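Local coordinates for protein HTH-type transcriptional regulator cbl (Escherichia coli K12, PDB 2FYI) that regulates transcription as a LysR-family DNA-binding protein, may be an accessory regulator of the cys regulon, and is represented here by its cofactor-binding domain, at residues Gln172-Asn176 against Leu177-Asp181; Glu54-Thr57 against Leu58-Gly62; Ala19-His22 against Thr23-Arg26; Ala145-Ser148 against Asp149-Lys152. All coordinates share one frame; numbering follows the deposited sequence.

Contact 1 (Gln172-Asn176 against Leu177-Asp181); sequences QEEEN and LIRLD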
loop_
_atom_site.group_PDB
_atom_site.type_symbol
_atom_site.label_atom_id
_atom_site.label_comp_id
_atom_site.label_asym_id
_atom_site.label_seq_id
_atom_site.Cartn_x
_atom_site.Cartn_y
_atom_site.Cartn_z
ATOM N N GLN A 172 12.963 -8.439 8.528
ATOM C CA GLN A 172 13.066 -9.577 7.583
ATOM C C GLN A 172 13.768 -9.191 6.278
ATOM O O GLN A 172 13.376 -9.647 5.189
ATOM C CB GLN A 172 11.691 -10.204 7.295
ATOM C CG GLN A 172 11.735 -11.460 6.390
ATOM C CD GLN A 172 10.377 -12.174 6.279
ATOM O OE1 GLN A 172 9.374 -11.741 6.877
ATOM N NE2 GLN A 172 10.343 -13.275 5.518
ATOM N N GLU A 173 14.816 -8.370 6.412
ATOM C CA GLU A 173 15.448 -7.685 5.276
ATOM C C GLU A 173 15.819 -8.618 4.105
ATOM O O GLU A 173 16.341 -9.727 4.294
ATOM C CB GLU A 173 16.618 -6.793 5.738
ATOM C CG GLU A 173 17.673 -7.499 6.594
ATOM C CD GLU A 173 18.905 -7.931 5.786
ATOM O OE1 GLU A 173 19.953 -8.222 6.406
ATOM O OE2 GLU A 173 18.832 -7.968 4.533
ATOM N N GLU A 174 15.517 -8.115 2.906
ATOM C CA GLU A 174 15.502 -8.821 1.613
ATOM C C GLU A 174 16.536 -9.933 1.381
ATOM O O GLU A 174 17.742 -9.696 1.377
ATOM C CB GLU A 174 15.615 -7.765 0.517
ATOM C CG GLU A 174 14.717 -6.498 0.727
ATOM C CD GLU A 174 15.270 -5.429 1.697
ATOM O OE1 GLU A 174 14.463 -4.616 2.180
ATOM O OE2 GLU A 174 16.485 -5.380 1.975
ATOM N N GLU A 175 16.034 -11.145 1.174
ATOM C CA GLU A 175 16.850 -12.356 0.939
ATOM C C GLU A 175 18.109 -12.189 0.077
ATOM O O GLU A 175 19.237 -12.322 0.548
ATOM C CB GLU A 175 15.970 -13.452 0.295
ATOM C CG GLU A 175 14.654 -12.945 -0.446
ATOM C CD GLU A 175 14.859 -12.065 -1.747
ATOM O OE1 GLU A 175 15.555 -12.475 -2.715
ATOM O OE2 GLU A 175 14.264 -10.964 -1.804
ATOM N N ASN A 176 17.877 -11.933 -1.206
ATOM C CA ASN A 176 18.908 -11.847 -2.222
ATOM C C ASN A 176 18.895 -10.492 -2.879
ATOM O O ASN A 176 19.227 -10.363 -4.059
ATOM C CB ASN A 176 18.668 -12.877 -3.320
ATOM C CG ASN A 176 18.718 -14.277 -2.809
ATOM O OD1 ASN A 176 19.744 -14.945 -2.932
ATOM N ND2 ASN A 176 17.622 -14.736 -2.208
ATOM N N LEU A 177 18.465 -9.491 -2.131
ATOM C CA LEU A 177 18.550 -8.135 -2.596
ATOM C C LEU A 177 19.559 -7.442 -1.719
ATOM O O LEU A 177 19.843 -7.901 -0.616
ATOM C CB LEU A 177 17.207 -7.438 -2.455
ATOM C CG LEU A 177 15.989 -8.083 -3.088
ATOM C CD1 LEU A 177 14.858 -7.086 -3.007
ATOM C CD2 LEU A 177 16.273 -8.474 -4.521
ATOM N N ILE A 178 20.081 -6.320 -2.203
ATOM C CA ILE A 178 21.050 -5.516 -1.461
ATOM C C ILE A 178 20.726 -4.028 -1.639
ATOM O O ILE A 178 20.257 -3.614 -2.709
ATOM C CB ILE A 178 22.496 -5.857 -1.907
ATOM C CG1 ILE A 178 23.510 -4.881 -1.315
ATOM C CG2 ILE A 178 22.601 -5.900 -3.422
ATOM C CD1 ILE A 178 24.951 -5.392 -1.378
ATOM N N ARG A 179 20.939 -3.235 -0.590
ATOM C CA ARG A 179 20.717 -1.784 -0.658
ATOM C C ARG A 179 22.017 -1.034 -0.969
ATOM O O ARG A 179 22.981 -1.183 -0.264
ATOM C CB ARG A 179 20.111 -1.290 0.657
ATOM C CG ARG A 179 18.599 -1.351 0.677
ATOM C CD ARG A 179 17.989 -1.760 2.048
ATOM N NE ARG A 179 16.551 -2.071 1.915
ATOM C CZ ARG A 179 15.579 -1.146 1.810
ATOM N NH1 ARG A 179 15.875 0.158 1.867
ATOM N NH2 ARG A 179 14.307 -1.520 1.668
ATOM N N LEU A 180 22.064 -0.255 -2.034
ATOM C CA LEU A 180 23.265 0.531 -2.306
ATOM C C LEU A 180 23.023 1.983 -1.878
ATOM O O LEU A 180 21.920 2.541 -2.086
ATOM C CB LEU A 180 23.639 0.453 -3.776
ATOM C CG LEU A 180 23.798 -0.944 -4.408
ATOM C CD1 LEU A 180 24.214 -0.940 -5.878
ATOM C CD2 LEU A 180 24.778 -1.708 -3.584
ATOM N N ASP A 181 24.026 2.585 -1.246
ATOM C CA ASP A 181 23.876 3.886 -0.600
ATOM C C ASP A 181 23.892 4.991 -1.655
ATOM O O ASP A 181 24.865 5.130 -2.393
ATOM C CB ASP A 181 25.035 4.074 0.390
ATOM C CG ASP A 181 25.095 5.491 1.002
ATOM O OD1 ASP A 181 24.661 6.456 0.342
ATOM O OD2 ASP A 181 25.597 5.656 2.145
#
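Glu174 and Leu177 illustrate how a loop can be pinned to the strand that follows it. The packed part of the contact is the crossing of these two side chains at about a right angle: Glu174 CB lies 3.4 Å from Leu177 CB, and Glu174 CG comes within 3.8 Å of Leu177 CD1. Leu177 is buried, and beyond the loop it also touches Leu92 of strand 79-94 and Val155 of helix 148-157.

A bend at chi2 of Glu174 (81°) turns its carboxylate away from this apolar stem and brings it to the edge of the Arg179 guanidinium. There Arg179 NH2 reaches Glu174 OE1 at 3.1 Å in a salt bridge, with the oxygen close to the guanidinium plane. The carboxylate is not coplanar with its partner; the two planes differ by 38°, and NH2 meets OE1 from above the carboxylate. Arg179 NE adds weak bonds to both carboxylate oxygens, while NH2 has a further partner in Ser168 OG.

The solvent side is looser. Glu175 is exposed, and its OE1 receives Asn176 ND2 at 3.1 Å, nearly in the plane of the amide, together with a weak bond from Asn176 N. The other oxygen, Glu175 OE2, merely lies 3.6 Å from Leu177 CG, so this flank carries a local bond between neighbouring residues and little apolar cover. The whole is a loop leading into strand 177-180, which pairs antiparallel with strand 79-94 in an alpha/beta domain of the periplasmic-binding-protein type.

Contact 2 (Glu54-Thr57 against Leu58-Gly62); sequences EIAT and LLQNG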
loop_
_atom_site.group_PDB
_atom_site.type_symbol
_atom_site.label_atom_id
_atom_site.label_comp_id
_atom_site.label_asym_id
_atom_site.label_seq_id
_atom_site.Cartn_x
_atom_site.Cartn_y
_atom_site.Cartn_z
ATOM N N GLU A 54 -5.307 12.927 1.345
ATOM C CA GLU A 54 -6.337 12.424 2.249
ATOM C C GLU A 54 -6.054 12.800 3.686
ATOM O O GLU A 54 -6.950 13.170 4.447
ATOM C CB GLU A 54 -6.356 10.911 2.209
ATOM C CG GLU A 54 -7.493 10.331 1.426
ATOM C CD GLU A 54 -7.118 9.051 0.703
ATOM O OE1 GLU A 54 -6.192 8.299 1.139
ATOM O OE2 GLU A 54 -7.769 8.817 -0.327
ATOM N N ILE A 55 -4.795 12.648 4.060
ATOM C CA ILE A 55 -4.375 12.902 5.396
ATOM C C ILE A 55 -4.632 14.348 5.739
ATOM O O ILE A 55 -5.148 14.661 6.818
ATOM C CB ILE A 55 -2.917 12.596 5.551
ATOM C CG1 ILE A 55 -2.638 11.183 5.046
ATOM C CG2 ILE A 55 -2.522 12.725 7.004
ATOM C CD1 ILE A 55 -1.277 10.641 5.429
ATOM N N ALA A 56 -4.300 15.240 4.817
ATOM C CA ALA A 56 -4.557 16.658 5.040
ATOM C C ALA A 56 -6.055 16.918 5.191
ATOM O O ALA A 56 -6.473 17.661 6.063
ATOM C CB ALA A 56 -3.979 17.492 3.917
ATOM N N THR A 57 -6.871 16.300 4.351
ATOM C CA THR A 57 -8.300 16.493 4.446
ATOM C C THR A 57 -8.826 16.000 5.780
ATOM O O THR A 57 -9.620 16.680 6.413
ATOM C CB THR A 57 -8.983 15.757 3.335
ATOM O OG1 THR A 57 -8.610 16.384 2.115
ATOM C CG2 THR A 57 -10.472 15.828 3.482
ATOM N N LEU A 58 -8.384 14.823 6.222
ATOM C CA LEU A 58 -8.892 14.279 7.478
ATOM C C LEU A 58 -8.554 15.215 8.615
ATOM O O LEU A 58 -9.340 15.390 9.530
ATOM C CB LEU A 58 -8.342 12.882 7.750
ATOM C CG LEU A 58 -8.759 11.776 6.771
ATOM C CD1 LEU A 58 -7.839 10.621 6.991
ATOM C CD2 LEU A 58 -10.195 11.345 6.939
ATOM N N LEU A 59 -7.385 15.835 8.555
ATOM C CA LEU A 59 -7.026 16.775 9.592
ATOM C C LEU A 59 -7.917 17.992 9.524
ATOM O O LEU A 59 -8.408 18.436 10.553
ATOM C CB LEU A 59 -5.565 17.177 9.492
ATOM C CG LEU A 59 -4.511 16.231 10.056
ATOM C CD1 LEU A 59 -3.132 16.849 9.906
ATOM C CD2 LEU A 59 -4.797 15.941 11.497
ATOM N N GLN A 60 -8.134 18.533 8.329
ATOM C CA GLN A 60 -8.995 19.702 8.186
ATOM C C GLN A 60 -10.376 19.444 8.768
ATOM O O GLN A 60 -10.936 20.311 9.404
ATOM C CB GLN A 60 -9.109 20.141 6.727
ATOM C CG GLN A 60 -7.747 20.508 6.068
ATOM C CD GLN A 60 -7.740 20.371 4.514
ATOM O OE1 GLN A 60 -8.780 20.573 3.855
ATOM N NE2 GLN A 60 -6.566 20.025 3.931
ATOM N N ASN A 61 -10.904 18.241 8.576
ATOM C CA ASN A 61 -12.236 17.860 9.040
ATOM C C ASN A 61 -12.328 17.417 10.481
ATOM O O ASN A 61 -13.408 17.158 10.972
ATOM C CB ASN A 61 -12.718 16.669 8.224
ATOM C CG ASN A 61 -12.895 17.006 6.765
ATOM O OD1 ASN A 61 -13.108 18.171 6.417
ATOM N ND2 ASN A 61 -12.802 15.991 5.893
ATOM N N GLY A 62 -11.204 17.256 11.152
ATOM C CA GLY A 62 -11.231 16.694 12.492
ATOM C C GLY A 62 -11.482 15.196 12.550
ATOM O O GLY A 62 -11.601 14.636 13.611
#
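Glu54 passes its carbonyl oxygen to Leu58 N at 2.8 Å, the first of four successive i to i+4 bonds that make this end of helix 52-61 regular. Leu58 CG also sits against that same oxygen. The carboxylate of Glu54 turns elsewhere: its OE1 accepts from Thr51 N and forms a salt bridge with Arg119 of the second subunit.

Ile55 O accepts from Leu59 N at 3.1 Å, while the Ile55 side chain leaves the helix on another side to pack on Ala19 and Thr21. Ala56 O receives Gln60 N at 2.9 Å, and Ala56 CB meets the end of the Gln60 side chain, with NE2 at 3.6 Å. The extended chain of Gln60 lays its amide back along the helix, past the Ala56 carbonyl. Were Gln60 cut back to an alanine, this flank of Ala56 would probably lose its cover, and the side chain's contacts with Asp76 and Gln78 would go too.

Thr57 closes the series, its backbone O lying 3.0 Å from Asn61 N. Its CG2, anti to the backbone N (chi1 -66° for OG1), runs beside the Asn61 amide, 3.4 Å from ND2, and OG1 bonds to Gln53 O one turn back. Gly62, with positive phi, then ends the helix in a Schellman motif. The chemistry thus divides in two: the backbone supplies the bonds between the segments, whereas the side chains add van der Waals contact, and the polar ends of Glu54 and Thr57 bond elsewhere.

Contact 3 (Ala19-His22 against Thr23-Arg26); sequences ATTH and TQAR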
loop_
_atom_site.group_PDB
_atom_site.type_symbol
_atom_site.label_atom_id
_atom_site.label_comp_id
_atom_site.label_asym_id
_atom_site.label_seq_id
_atom_site.Cartn_x
_atom_site.Cartn_y
_atom_site.Cartn_z
ATOM N N ALA A 19 -3.681 9.543 11.282
ATOM C CA ALA A 19 -3.767 9.266 9.869
ATOM C C ALA A 19 -2.355 9.295 9.310
ATOM O O ALA A 19 -1.559 10.201 9.615
ATOM C CB ALA A 19 -4.651 10.267 9.183
ATOM N N THR A 20 -2.032 8.293 8.512
ATOM C CA THR A 20 -0.679 8.175 8.044
ATOM C C THR A 20 -0.510 7.394 6.735
ATOM O O THR A 20 -1.456 6.827 6.198
ATOM C CB THR A 20 0.167 7.554 9.128
ATOM O OG1 THR A 20 1.530 7.799 8.821
ATOM C CG2 THR A 20 -0.083 6.064 9.246
ATOM N N THR A 21 0.712 7.369 6.228
ATOM C CA THR A 21 1.070 6.635 5.003
ATOM C C THR A 21 1.641 5.259 5.288
ATOM O O THR A 21 2.032 4.968 6.420
ATOM C CB THR A 21 2.163 7.396 4.223
ATOM O OG1 THR A 21 3.312 7.620 5.077
ATOM C CG2 THR A 21 1.623 8.722 3.767
ATOM N N HIS A 22 1.724 4.440 4.246
ATOM C CA HIS A 22 2.275 3.104 4.337
ATOM C C HIS A 22 3.653 3.146 4.952
ATOM O O HIS A 22 3.998 2.342 5.838
ATOM C CB HIS A 22 2.373 2.512 2.934
ATOM C CG HIS A 22 3.030 1.166 2.895
ATOM N ND1 HIS A 22 4.405 1.006 2.882
ATOM C CD2 HIS A 22 2.501 -0.081 2.880
ATOM C CE1 HIS A 22 4.689 -0.283 2.864
ATOM N NE2 HIS A 22 3.552 -0.961 2.868
ATOM N N THR A 23 4.446 4.103 4.480
ATOM C CA THR A 23 5.827 4.195 4.924
ATOM C C THR A 23 5.952 4.288 6.448
ATOM O O THR A 23 6.684 3.520 7.055
ATOM C CB THR A 23 6.607 5.397 4.317
ATOM O OG1 THR A 23 6.384 5.504 2.907
ATOM C CG2 THR A 23 8.079 5.218 4.575
ATOM N N GLN A 24 5.268 5.238 7.083
ATOM C CA GLN A 24 5.479 5.382 8.520
ATOM C C GLN A 24 4.718 4.291 9.263
ATOM O O GLN A 24 5.223 3.753 10.227
ATOM C CB GLN A 24 5.165 6.804 9.042
ATOM C CG GLN A 24 4.827 7.867 7.967
ATOM C CD GLN A 24 6.007 8.304 7.082
ATOM O OE1 GLN A 24 7.158 7.860 7.240
ATOM N NE2 GLN A 24 5.715 9.195 6.139
ATOM N N ALA A 25 3.541 3.919 8.783
ATOM C CA ALA A 25 2.808 2.886 9.441
ATOM C C ALA A 25 3.682 1.625 9.620
ATOM O O ALA A 25 3.652 0.967 10.671
ATOM C CB ALA A 25 1.567 2.609 8.673
ATOM N N ARG A 26 4.494 1.313 8.619
ATOM C CA ARG A 26 5.299 0.121 8.696
ATOM C C ARG A 26 6.643 0.293 9.353
ATOM O O ARG A 26 7.116 -0.595 10.048
ATOM C CB ARG A 26 5.558 -0.414 7.307
ATOM C CG ARG A 26 4.313 -0.830 6.648
ATOM C CD ARG A 26 4.527 -2.024 5.859
ATOM N NE ARG A 26 4.773 -3.178 6.693
ATOM C CZ ARG A 26 5.349 -4.272 6.203
ATOM N NH1 ARG A 26 5.714 -4.299 4.919
ATOM N NH2 ARG A 26 5.549 -5.328 6.972
HETATM O O HOH W 1 6.502 2.924 1.687
#
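His22 and Arg26 lie side by side, one helical turn apart, and join through a CH-pi contact. Arg26 CG stands over one face of the His22 imidazole, 4.0 Å from the ring centroid and 17° off the normal. Beyond it, Arg26 CD approaches His22 NE2 at 3.3 Å, and the guanidinium is turned steeply against the ring plane. With CG of His22 opposite the backbone N (chi1 176°), the ring extends alongside the Arg26 stem, both side chains pointing the same way.

Backbone hydrogen bonds open the helix behind its N-cap residue, Thr21: Ala25 N donates to Thr21 O at 3.0 Å, and Arg26 N to His22 O at the same length.

Water adds a bridge, lying 3.1 Å from His22 ND1 and 2.9 Å from Thr23 OG1, so both side chains are held on the same solvent molecule.

Van der Waals contact completes the set. Gln24 CG touches Thr20 OG1 at 3.4 Å and also meets the Thr21 hydroxyl, while Thr20 CG2 reaches Ala25 CB.

Thr20 OG1 is further bonded to Ile68 O, and the charged end of Arg26 is directed to Asp149. The turn therefore joins the end of strand 14-20, set between parallel strands 43-49 and 66-69, to helix 22-27, with helix 52-61 against the strand and helix 148-157 facing the His22-Arg26 pair.

Contact 4 (Ala145-Ser148 against Asp149-Lys152); sequences AQDS and DVIK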
loop_
_atom_site.group_PDB
_atom_site.type_symbol
_atom_site.label_atom_id
_atom_site.label_comp_id
_atom_site.label_asym_id
_atom_site.label_seq_id
_atom_site.Cartn_x
_atom_site.Cartn_y
_atom_site.Cartn_z
ATOM N N ALA A 145 4.731 3.025 -7.887
ATOM C CA ALA A 145 4.229 2.306 -6.731
ATOM C C ALA A 145 3.588 3.247 -5.709
ATOM O O ALA A 145 3.967 4.408 -5.584
ATOM C CB ALA A 145 5.376 1.518 -6.086
ATOM N N GLN A 146 2.609 2.734 -4.985
ATOM C CA GLN A 146 2.095 3.419 -3.826
ATOM C C GLN A 146 2.835 3.085 -2.542
ATOM O O GLN A 146 2.617 3.754 -1.550
ATOM C CB GLN A 146 0.627 3.138 -3.645
ATOM C CG GLN A 146 -0.171 4.243 -4.147
ATOM C CD GLN A 146 -1.468 3.787 -4.727
ATOM O OE1 GLN A 146 -2.185 2.953 -4.148
ATOM N NE2 GLN A 146 -1.798 4.331 -5.897
ATOM N N ASP A 147 3.710 2.077 -2.551
ATOM C CA ASP A 147 4.433 1.689 -1.330
ATOM C C ASP A 147 5.683 0.827 -1.559
ATOM O O ASP A 147 5.885 0.280 -2.628
ATOM C CB ASP A 147 3.474 0.967 -0.405
ATOM C CG ASP A 147 3.050 -0.384 -0.955
ATOM O OD1 ASP A 147 1.874 -0.497 -1.420
ATOM O OD2 ASP A 147 3.900 -1.332 -0.937
ATOM N N SER A 148 6.513 0.678 -0.546
ATOM C CA SER A 148 7.788 -0.010 -0.717
ATOM C C SER A 148 7.726 -1.518 -0.852
ATOM O O SER A 148 8.694 -2.108 -1.242
ATOM C CB SER A 148 8.727 0.324 0.439
ATOM O OG SER A 148 8.670 1.725 0.763
ATOM N N ASP A 149 6.616 -2.163 -0.521
ATOM C CA ASP A 149 6.582 -3.626 -0.580
ATOM C C ASP A 149 6.330 -4.097 -1.994
ATOM O O ASP A 149 6.915 -5.094 -2.444
ATOM C CB ASP A 149 5.555 -4.192 0.383
ATOM C CG ASP A 149 5.916 -3.895 1.836
ATOM O OD1 ASP A 149 7.002 -4.333 2.307
ATOM O OD2 ASP A 149 5.137 -3.191 2.529
ATOM N N VAL A 150 5.472 -3.367 -2.707
ATOM C CA VAL A 150 5.332 -3.594 -4.124
ATOM C C VAL A 150 6.717 -3.442 -4.796
ATOM O O VAL A 150 7.175 -4.349 -5.513
ATOM C CB VAL A 150 4.277 -2.673 -4.719
ATOM C CG1 VAL A 150 4.261 -2.769 -6.238
ATOM C CG2 VAL A 150 2.957 -3.046 -4.187
ATOM N N ILE A 151 7.408 -2.341 -4.529
ATOM C CA ILE A 151 8.741 -2.199 -5.065
ATOM C C ILE A 151 9.601 -3.410 -4.773
ATOM O O ILE A 151 10.278 -3.915 -5.675
ATOM C CB ILE A 151 9.441 -0.942 -4.575
ATOM C CG1 ILE A 151 8.599 0.288 -4.918
ATOM C CG2 ILE A 151 10.773 -0.777 -5.255
ATOM C CD1 ILE A 151 9.098 1.595 -4.322
ATOM N N LYS A 152 9.600 -3.912 -3.542
ATOM C CA LYS A 152 10.441 -5.103 -3.263
ATOM C C LYS A 152 10.095 -6.292 -4.167
ATOM O O LYS A 152 10.983 -6.948 -4.712
ATOM C CB LYS A 152 10.387 -5.544 -1.805
ATOM C CG LYS A 152 11.140 -4.631 -0.884
ATOM C CD LYS A 152 10.498 -4.653 0.502
ATOM C CE LYS A 152 11.172 -3.703 1.504
ATOM N NZ LYS A 152 10.370 -3.720 2.802
#
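The Asp147 carboxylate organises the turn into Asp149 and Val150. The His22 ring lies to one side of this flat group, offset from it and resting against Asp147 CB; from the other side the Val150 side chain crosses at about a right angle, its CG2 3.8 Å from Asp147 OD2. At the edge, OD2 takes two backbone donors. Asp149 N comes to its anti lone pair at 2.9 Å, and Val150 N arrives on the syn side at 3.1 Å, 30° out of the plane but with a nearly straight N-H (168°). The chi1 of 68° sets CG between the backbone N and carbonyl, which turns the carboxylate forward onto the N-H groups of the first turn. OD1 is bonded to Gln49 of the second subunit. With an alanine here, Asp149 N and Val150 N would probably lose their shared acceptor, and Gln49 of the second subunit its partner.

The second carboxylate, on Asp149, holds OD2 4.1 Å from Asp147 OD2. This like-charge approach is presumably eased by Arg26, the counterion of Asp149. Lys152 NZ reaches Asp149 OD1 weakly and bonds to Ser168 O, and the lysine stem runs past Ser148 O.

Ser148 O accepts Lys152 N at 3.1 Å, continuing the helix, and Ser148 OG pairs with Tyr118 OH. On the apolar side Ala145 CB packs against Ile151 CG1 at 3.6 Å, tying strand 141-145 to the helix. An Asx turn whose aspartate is also the N-cap of helix 148-157 is thus the motif that carries the chain from strand to helix in this alpha/beta fold.

The four contacts divide between two halves of the domain. Contacts 2 and 3 are neighbours, centres 15 Å apart, with Ile55 CD1 3.6 Å from Thr20 C. Contacts 1 and 4 form the other pair, centres 14 Å apart, where Glu174 OE1 packs on Lys152 CE at 3.5 Å. Contacts 3 and 4 join the halves through the salt bridge of Arg26 NH1 with Asp149 OD2, 2.7 Å long, and both touch the second subunit. Contacts 1 and 2 lie furthest apart, 35 Å between centres. In LysR relatives the effector pocket lies between the two halves, so the helix starts in contacts 3 and 4 probably border that region.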